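Local coordinates for protein Dok-7 (Mus musculus, PDB 3ML4) that binds and activates the receptor tyrosine kinase MuSK as a dimeric adaptor in the formation of the neuromuscular synapse, at residues B[206-209]-B[210-213]; B[30-34]-B[35-39]. One frame throughout, in Å; residues are numbered along the deposited sequence.

From the N terminus, the chain first closes contact 2 (30-34 with 35-39), the loop that leads from strand 24-31 into strand 40-45 of the PH domain sheet. It then runs through the rest of that domain and the PTB sheet to helix 193-203, after which contact 1 (206-209 with 210-213) folds the end of the modelled chain into a small hairpin. The two loops lie in series, neither enclosing nor crossing the other. The centres of contacts 1 and 2 are 20 Å apart, and the two do not touch. Both meet the second subunit, contact 2 from the PH domain and contact 1 from the PTB region.

Contact 1. Residues B[206-209]-B[210-213]; sequences GISP and TKGP
The hydroxyl of S208 sits within the bend that P209, T210 and K211 make, and its OG accepts a nearly straight hydrogen bond from K211 N at 2.8 Å. T210 N approaches S208 OG at 3.3 Å in a weak, more bent bond. A chi1 of 152° turns OG roughly anti to the backbone N and beside the carbonyl carbon, where these N-H groups of the turn point at it. Carbon closes in around it: K211 CB lies 3.4 Å from S208 OG, with T210 CG2 close by, while the rest of the lysine chain bends away from the turn. S208 also uses its backbone: S208 N donates a hydrogen bond to G212 O (2.9 Å), and S208 O accepts a more bent one from G212 N (2.8 Å). This antiparallel hairpin carries a classic beta bulge, K211 and G212 together facing S208, and the positive phi of G212 suits glycine. S208 with G212 is the hydrogen-bonded pair; I207 with P213, next along, is an antiparallel non-hydrogen-bonded pair. I207 CG2 lies 3.9 Å from G212 CA, and P213 CA makes a CH···O contact to G206 O at 3.5 Å. G206, with positive phi, is the C-prime residue of the Schellman motif that ends helix 193-203, and the first hairpin strand follows directly; P209 turns back onto that helix, touching F198, L199, C202 and I203. E114 OE2 is hydrogen-bonded to S208 OG, so the hydroxyl of buried S208 is held by a carboxylate as well as by K211 N and, weakly, T210 N. Beyond I207 and P213 lies A8 of the second subunit, which packs on both.

Contact 2. Residues B[30-34]-B[35-39]; sequences LRKPS and PVADC
A37 points its methyl at S34, CB lying 3.2 Å from S34 O and 3.4 Å from S34 OG, so the methyl touches both oxygens of the serine. The hydroxyl is there because chi1 of 62° sets OG between the backbone nitrogen and the carbonyl carbon of S34. K32 reaches the same carbonyl: its chain, bent at chi3 and chi4, carries NZ round to donate a hydrogen bond of 3.0 Å to S34 O, in the carbonyl plane. K32 NZ is also 3.1 Å from P35 O; A37 N, itself a donor, is equally near and is no partner. The loop links the second and third strands of the PH domain sheet, 24-31 and 40-45, and folds back on itself after the first. Nearer the strands the P33 ring supplies the apolar packing: its CD meets A37 CB at 3.7 Å, and its CG meets C39 CB at 3.8 Å, placing the ring against A37 and C39 of the returning chain. P33 and C39 also rest on T62 of strand 59-71, and an apolar side chain of the bound peptide packs on P33. At the S34 end, S34 OG makes a weak hydrogen bond to D140 OD2 of the second subunit, while P35 packs on N139 and V36 on L112 of that same copy.

Contact 1. Residues B[206-209]-B[210-213]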
ATOM      1  N   GLY B 206      -4.130  13.654   4.336  1.00 25.60           N
ATOM      2  CA  GLY B 206      -2.906  12.861   4.196  1.00 25.62           C
ATOM      3  C   GLY B 206      -2.090  12.695   5.465  1.00 25.73           C
ATOM      4  O   GLY B 206      -0.988  12.125   5.439  1.00 26.04           O
ATOM      5  N   ILE B 207      -2.621  13.194   6.576  1.00 25.46           N
ATOM      6  CA  ILE B 207      -1.967  13.051   7.863  1.00 25.38           C
ATOM      7  C   ILE B 207      -2.474  11.789   8.552  1.00 25.43           C
ATOM      8  O   ILE B 207      -3.666  11.503   8.545  1.00 25.41           O
ATOM      9  CB  ILE B 207      -2.209  14.283   8.776  1.00 25.46           C
ATOM     10  CG1 ILE B 207      -1.990  15.594   8.003  1.00 25.43           C
ATOM     11  CG2 ILE B 207      -1.301  14.229  10.009  1.00 25.39           C
ATOM     12  CD1 ILE B 207      -2.676  16.812   8.611  1.00 24.15           C
ATOM     13  N   SER B 208      -1.549  11.022   9.117  1.00 25.64           N
ATOM     14  CA  SER B 208      -1.886   9.987  10.075  1.00 25.91           C
ATOM     15  C   SER B 208      -1.833  10.652  11.434  1.00 26.18           C
ATOM     16  O   SER B 208      -0.841  11.302  11.744  1.00 26.45           O
ATOM     17  CB  SER B 208      -0.870   8.846  10.007  1.00 26.05           C
ATOM     18  OG  SER B 208      -0.755   8.175  11.253  1.00 25.73           O
ATOM     19  N   PRO B 209      -2.892  10.502  12.253  1.00 26.42           N
ATOM     20  CA  PRO B 209      -2.909  11.206  13.535  1.00 26.66           C
ATOM     21  C   PRO B 209      -1.681  10.867  14.358  1.00 26.93           C
ATOM     22  O   PRO B 209      -1.178  11.699  15.109  1.00 26.98           O
ATOM     23  CB  PRO B 209      -4.173  10.664  14.214  1.00 26.57           C
ATOM     24  CG  PRO B 209      -5.059  10.269  13.081  1.00 26.40           C
ATOM     25  CD  PRO B 209      -4.112   9.696  12.061  1.00 26.51           C
ATOM     26  N   THR B 210      -1.198   9.647  14.182  1.00 27.50           N
ATOM     27  CA  THR B 210      -0.102   9.126  14.970  1.00 27.99           C
ATOM     28  C   THR B 210       1.250   9.295  14.262  1.00 28.19           C
ATOM     29  O   THR B 210       2.228   9.688  14.888  1.00 28.24           O
ATOM     30  CB  THR B 210      -0.403   7.653  15.404  1.00 27.96           C
ATOM     31  OG1 THR B 210       0.300   7.343  16.611  1.00 28.97           O
ATOM     32  CG2 THR B 210      -0.060   6.648  14.325  1.00 27.49           C
ATOM     33  N   LYS B 211       1.293   9.051  12.954  1.00 28.67           N
ATOM     34  CA  LYS B 211       2.561   9.046  12.208  1.00 29.29           C
ATOM     35  C   LYS B 211       2.894  10.347  11.466  1.00 29.53           C
ATOM     36  O   LYS B 211       3.989  10.493  10.929  1.00 29.90           O
ATOM     37  CB  LYS B 211       2.607   7.865  11.228  1.00 29.21           C
ATOM     38  CG  LYS B 211       2.663   6.508  11.898  1.00 29.58           C
ATOM     39  CD  LYS B 211       2.983   5.407  10.911  1.00 31.48           C
ATOM     40  CE  LYS B 211       1.739   4.684  10.458  1.00 33.27           C
ATOM     41  NZ  LYS B 211       1.228   3.740  11.490  1.00 35.67           N
ATOM     42  N   GLY B 212       1.963  11.294  11.449  1.00 29.80           N
ATOM     43  CA  GLY B 212       2.104  12.473  10.604  1.00 29.89           C
ATOM     44  C   GLY B 212       1.913  12.075   9.151  1.00 30.25           C
ATOM     45  O   GLY B 212       1.341  11.012   8.872  1.00 30.06           O
ATOM     46  N   PRO B 213       2.400  12.914   8.213  1.00 30.48           N
ATOM     47  CA  PRO B 213       2.239  12.698   6.765  1.00 30.66           C
ATOM     48  C   PRO B 213       2.610  11.282   6.319  1.00 30.71           C
ATOM     49  O   PRO B 213       3.597  10.722   6.810  1.00 30.57           O
ATOM     50  CB  PRO B 213       3.210  13.713   6.148  1.00 30.65           C
ATOM     51  CG  PRO B 213       3.285  14.811   7.152  1.00 30.72           C
ATOM     52  CD  PRO B 213       3.153  14.150   8.504  1.00 30.59           C
TER

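Contact 2. Residues B[30-34]-B[35-39]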
ATOM      1  N   LEU B  30       1.080 -14.883   9.528  1.00 40.97           N
ATOM      2  CA  LEU B  30       0.527 -13.735   8.815  1.00 40.92           C
ATOM      3  C   LEU B  30       1.620 -12.765   8.433  1.00 40.96           C
ATOM      4  O   LEU B  30       2.442 -12.379   9.269  1.00 40.86           O
ATOM      5  CB  LEU B  30      -0.540 -13.017   9.646  1.00 40.81           C
ATOM      6  CG  LEU B  30      -1.907 -13.698   9.734  1.00 41.00           C
ATOM      7  CD1 LEU B  30      -2.832 -12.907  10.640  1.00 40.77           C
ATOM      8  CD2 LEU B  30      -2.543 -13.903   8.347  1.00 40.67           C
ATOM      9  N   ARG B  31       1.629 -12.387   7.159  1.00 41.26           N
ATOM     10  CA  ARG B  31       2.552 -11.370   6.658  1.00 41.51           C
ATOM     11  C   ARG B  31       1.966 -10.596   5.482  1.00 41.52           C
ATOM     12  O   ARG B  31       1.119 -11.110   4.748  1.00 41.42           O
ATOM     13  CB  ARG B  31       3.917 -11.981   6.295  1.00 41.46           C
ATOM     14  CG  ARG B  31       3.998 -12.780   4.988  1.00 41.58           C
ATOM     15  CD  ARG B  31       5.458 -13.146   4.756  1.00 41.87           C
ATOM     16  NE  ARG B  31       5.776 -13.754   3.464  1.00 42.15           N
ATOM     17  CZ  ARG B  31       6.039 -13.070   2.352  1.00 42.27           C
ATOM     18  NH1 ARG B  31       5.970 -11.747   2.346  1.00 42.08           N
ATOM     19  NH2 ARG B  31       6.352 -13.712   1.235  1.00 42.72           N
ATOM     20  N   LYS B  32       2.415  -9.354   5.329  1.00 41.77           N
ATOM     21  CA  LYS B  32       2.076  -8.534   4.170  1.00 41.91           C
ATOM     22  C   LYS B  32       2.815  -9.072   2.945  1.00 42.22           C
ATOM     23  O   LYS B  32       4.031  -9.265   3.004  1.00 42.13           O
ATOM     24  CB  LYS B  32       2.461  -7.074   4.426  1.00 41.82           C
ATOM     25  CG  LYS B  32       1.596  -6.372   5.469  1.00 41.93           C
ATOM     26  CD  LYS B  32       2.273  -5.126   6.033  1.00 42.87           C
ATOM     27  CE  LYS B  32       1.952  -3.862   5.234  1.00 43.36           C
ATOM     28  NZ  LYS B  32       2.734  -3.751   3.976  1.00 44.32           N
ATOM     29  N   PRO B  33       2.081  -9.336   1.841  1.00 42.67           N
ATOM     30  CA  PRO B  33       2.648  -9.850   0.582  1.00 42.93           C
ATOM     31  C   PRO B  33       3.675  -8.906  -0.033  1.00 43.22           C
ATOM     32  O   PRO B  33       4.588  -9.353  -0.727  1.00 43.14           O
ATOM     33  CB  PRO B  33       1.427  -9.951  -0.346  1.00 42.83           C
ATOM     34  CG  PRO B  33       0.256 -10.013   0.566  1.00 42.75           C
ATOM     35  CD  PRO B  33       0.619  -9.160   1.741  1.00 42.75           C
ATOM     36  N   SER B  34       3.509  -7.612   0.223  1.00 43.59           N
ATOM     37  CA  SER B  34       4.421  -6.587  -0.260  1.00 44.10           C
ATOM     38  C   SER B  34       4.540  -5.471   0.777  1.00 44.49           C
ATOM     39  O   SER B  34       3.663  -5.340   1.637  1.00 44.63           O
ATOM     40  CB  SER B  34       3.933  -6.033  -1.597  1.00 44.03           C
ATOM     41  OG  SER B  34       2.667  -5.413  -1.477  1.00 44.47           O
ATOM     42  N   PRO B  35       5.621  -4.665   0.704  1.00 44.86           N
ATOM     43  CA  PRO B  35       5.893  -3.612   1.702  1.00 45.19           C
ATOM     44  C   PRO B  35       4.828  -2.519   1.808  1.00 45.51           C
ATOM     45  O   PRO B  35       4.822  -1.759   2.778  1.00 45.44           O
ATOM     46  CB  PRO B  35       7.220  -3.002   1.228  1.00 45.21           C
ATOM     47  CG  PRO B  35       7.373  -3.423  -0.179  1.00 45.09           C
ATOM     48  CD  PRO B  35       6.670  -4.723  -0.331  1.00 44.81           C
ATOM     49  N   VAL B  36       3.939  -2.454   0.823  1.00 45.96           N
ATOM     50  CA  VAL B  36       2.907  -1.428   0.767  1.00 46.43           C
ATOM     51  C   VAL B  36       1.557  -2.115   0.506  1.00 46.84           C
ATOM     52  O   VAL B  36       0.778  -1.716  -0.364  1.00 47.01           O
ATOM     53  CB  VAL B  36       3.300  -0.329  -0.284  1.00 46.51           C
ATOM     54  CG1 VAL B  36       2.097   0.411  -0.842  1.00 46.38           C
ATOM     55  CG2 VAL B  36       4.300   0.659   0.328  1.00 46.28           C
ATOM     56  N   ALA B  37       1.280  -3.151   1.291  1.00 47.22           N
ATOM     57  CA  ALA B  37       0.113  -3.995   1.052  1.00 47.57           C
ATOM     58  C   ALA B  37      -1.068  -3.709   1.976  1.00 47.72           C
ATOM     59  O   ALA B  37      -0.901  -3.537   3.183  1.00 47.77           O
ATOM     60  CB  ALA B  37       0.503  -5.470   1.124  1.00 47.49           C
ATOM     61  N   ASP B  38      -2.256  -3.649   1.378  1.00 48.00           N
ATOM     62  CA  ASP B  38      -3.523  -3.670   2.104  1.00 48.36           C
ATOM     63  C   ASP B  38      -3.930  -5.122   2.353  1.00 48.46           C
ATOM     64  O   ASP B  38      -4.926  -5.399   3.027  1.00 48.45           O
ATOM     65  CB  ASP B  38      -4.617  -2.960   1.294  1.00 48.39           C
ATOM     66  CG  ASP B  38      -4.699  -1.472   1.593  1.00 49.06           C
ATOM     67  OD1 ASP B  38      -4.808  -1.110   2.785  1.00 49.57           O
ATOM     68  OD2 ASP B  38      -4.667  -0.663   0.639  1.00 49.61           O
ATOM     69  N   CYS B  39      -3.145  -6.039   1.796  1.00 48.46           N
ATOM     70  CA  CYS B  39      -3.443  -7.464   1.843  1.00 48.53           C
ATOM     71  C   CYS B  39      -2.719  -8.164   2.981  1.00 48.00           C
ATOM     72  O   CYS B  39      -1.765  -7.634   3.552  1.00 47.93           O
ATOM     73  CB  CYS B  39      -3.053  -8.132   0.522  1.00 48.57           C
ATOM     74  SG  CYS B  39      -3.574  -7.241  -0.948  1.00 50.84           S
TER